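Local atomic coordinates of frataxin homolog, mitochondrial (Saccharomyces cerevisiae, PDB entry 3OEQ), a protein that delivers ferrous iron for heme and iron-sulfur cluster assembly, oxidises it to the ferric form, and stores iron as a mineral by oligomerizing. Residues A[25-29]-A[96-100]. The protein carries 1 engineered substitution. Residues are numbered along the deposited sequence.
Sequences EADDY and GEWVS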
loop_
_atom_site.group_PDB
_atom_site.type_symbol
_atom_site.label_atom_id
_atom_site.label_comp_id
_atom_site.label_asym_id
_atom_site.label_seq_id
_atom_site.Cartn_x
_atom_site.Cartn_y
_atom_site.Cartn_z
ATOM N N GLU A 25 -4.587 -8.106 8.394
ATOM C CA GLU A 25 -4.717 -7.239 9.525
ATOM C C GLU A 25 -6.052 -6.485 9.501
ATOM O O GLU A 25 -6.635 -6.158 10.540
ATOM C CB GLU A 25 -3.518 -6.321 9.574
ATOM C CG GLU A 25 -2.773 -6.283 8.260
ATOM C CD GLU A 25 -1.706 -7.321 8.159
ATOM O OE1 GLU A 25 -0.679 -7.185 8.860
ATOM O OE2 GLU A 25 -1.889 -8.253 7.363
ATOM N N ALA A 26 -6.557 -6.247 8.303
ATOM C CA ALA A 26 -7.915 -5.739 8.136
ATOM C C ALA A 26 -8.975 -6.734 8.605
ATOM O O ALA A 26 -9.935 -6.328 9.250
ATOM C CB ALA A 26 -8.153 -5.353 6.714
ATOM N N ASP A 27 -8.799 -8.024 8.283
ATOM C CA ASP A 27 -9.667 -9.100 8.775
ATOM C C ASP A 27 -9.717 -9.156 10.311
ATOM O O ASP A 27 -10.796 -9.220 10.908
ATOM C CB ASP A 27 -9.263 -10.452 8.184
ATOM C CG ASP A 27 -10.045 -10.813 6.928
ATOM O OD1 ASP A 27 -9.815 -11.884 6.374
ATOM O OD2 ASP A 27 -10.900 -10.041 6.483
ATOM N N ASP A 28 -8.538 -9.087 10.921
ATOM C CA ASP A 28 -8.375 -8.997 12.364
ATOM C C ASP A 28 -9.190 -7.869 12.954
ATOM O O ASP A 28 -9.853 -8.055 13.974
ATOM C CB ASP A 28 -6.900 -8.780 12.732
ATOM C CG ASP A 28 -6.109 -10.080 12.876
ATOM O OD1 ASP A 28 -6.681 -11.201 12.815
ATOM O OD2 ASP A 28 -4.886 -9.936 13.054
ATOM N N TYR A 29 -9.138 -6.696 12.315
ATOM C CA TYR A 29 -9.839 -5.494 12.811
ATOM C C TYR A 29 -11.340 -5.649 12.811
ATOM O O TYR A 29 -12.004 -5.338 13.776
ATOM C CB TYR A 29 -9.458 -4.275 11.990
ATOM C CG TYR A 29 -9.914 -2.994 12.615
ATOM C CD1 TYR A 29 -9.153 -2.370 13.583
ATOM C CD2 TYR A 29 -11.098 -2.395 12.231
ATOM C CE1 TYR A 29 -9.559 -1.192 14.159
ATOM C CE2 TYR A 29 -11.512 -1.218 12.803
ATOM C CZ TYR A 29 -10.733 -0.627 13.771
ATOM O OH TYR A 29 -11.135 0.540 14.348
ATOM N N GLY A 96 0.381 0.289 14.086
ATOM C CA GLY A 96 -0.502 -0.657 14.715
ATOM C C GLY A 96 -1.935 -0.195 14.763
ATOM O O GLY A 96 -2.805 -0.989 15.050
ATOM N N GLU A 97 -2.206 1.079 14.497
ATOM C CA GLU A 97 -3.613 1.490 14.374
ATOM C C GLU A 97 -3.997 2.062 12.997
ATOM O O GLU A 97 -3.150 2.520 12.247
ATOM C CB GLU A 97 -4.107 2.332 15.586
ATOM C CG GLU A 97 -5.685 2.411 15.796
ATOM C CD GLU A 97 -6.387 1.130 16.247
ATOM O OE1 GLU A 97 -6.752 1.049 17.436
ATOM O OE2 GLU A 97 -6.612 0.241 15.415
ATOM N N TRP A 98 -5.289 1.978 12.689
ATOM C CA TRP A 98 -5.862 2.256 11.375
ATOM C C TRP A 98 -6.244 3.710 11.213
ATOM O O TRP A 98 -7.091 4.230 11.898
ATOM C CB TRP A 98 -7.075 1.345 11.108
ATOM C CG TRP A 98 -6.713 -0.089 10.974
ATOM C CD1 TRP A 98 -6.579 -0.993 11.971
ATOM C CD2 TRP A 98 -6.402 -0.783 9.758
ATOM N NE1 TRP A 98 -6.206 -2.200 11.466
ATOM C CE2 TRP A 98 -6.098 -2.103 10.106
ATOM C CE3 TRP A 98 -6.349 -0.413 8.407
ATOM C CZ2 TRP A 98 -5.742 -3.045 9.157
ATOM C CZ3 TRP A 98 -5.999 -1.342 7.493
ATOM C CH2 TRP A 98 -5.699 -2.632 7.859
ATOM N N VAL A 99 -5.632 4.321 10.223
ATOM C CA VAL A 99 -5.488 5.752 10.099
ATOM C C VAL A 99 -5.893 6.193 8.715
ATOM O O VAL A 99 -5.585 5.558 7.729
ATOM C CB VAL A 99 -4.018 6.139 10.423
ATOM C CG1 VAL A 99 -3.407 7.101 9.410
ATOM C CG2 VAL A 99 -3.910 6.627 11.865
ATOM N N SER A 100 -6.622 7.288 8.672
ATOM C CA SER A 100 -7.084 7.914 7.443
ATOM C C SER A 100 -5.974 8.443 6.523
ATOM O O SER A 100 -5.106 9.193 6.938
ATOM C CB SER A 100 -8.054 9.026 7.822
ATOM O OG SER A 100 -8.063 10.054 6.872
#
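Start with Trp98, whose indole leaves strand 98-100 and fills the space up to residues 25-29 of helix 25-37; the axes of segments 25-29 and 98-100 come no closer than 12.0 Å. The six-membered end of the indole lies against the first turn of the helix: Trp98 CZ2 sits 3.5 Å from Glu25 C and 3.4 Å from Ala26 N, while Ala26 CB reaches Trp98 CH2 at 3.8 Å. One turn on, Tyr29 packs obliquely on the five-membered ring, with centroids 4.6 Å apart, planes at 58° and Tyr29 CD1 3.3 Å from Trp98 CD1. No hydrogen bond joins the two segments, so the contact rests on van der Waals packing. Glu97 OE2 adds a touch at the phenol edge, 3.5 Å from Tyr29 CE1, but the Tyr29 hydroxyl hydrogen-bonds to Thr108 of helix 107-120. Leu107 and Leu93 also pack on Trp98. The two short axes cross nearly at right angles (-100°). Trp98 thus joins an outer strand of the antiparallel sheet to the N-terminal turn of helix 25-37, within the alpha/beta sandwich of the frataxin fold.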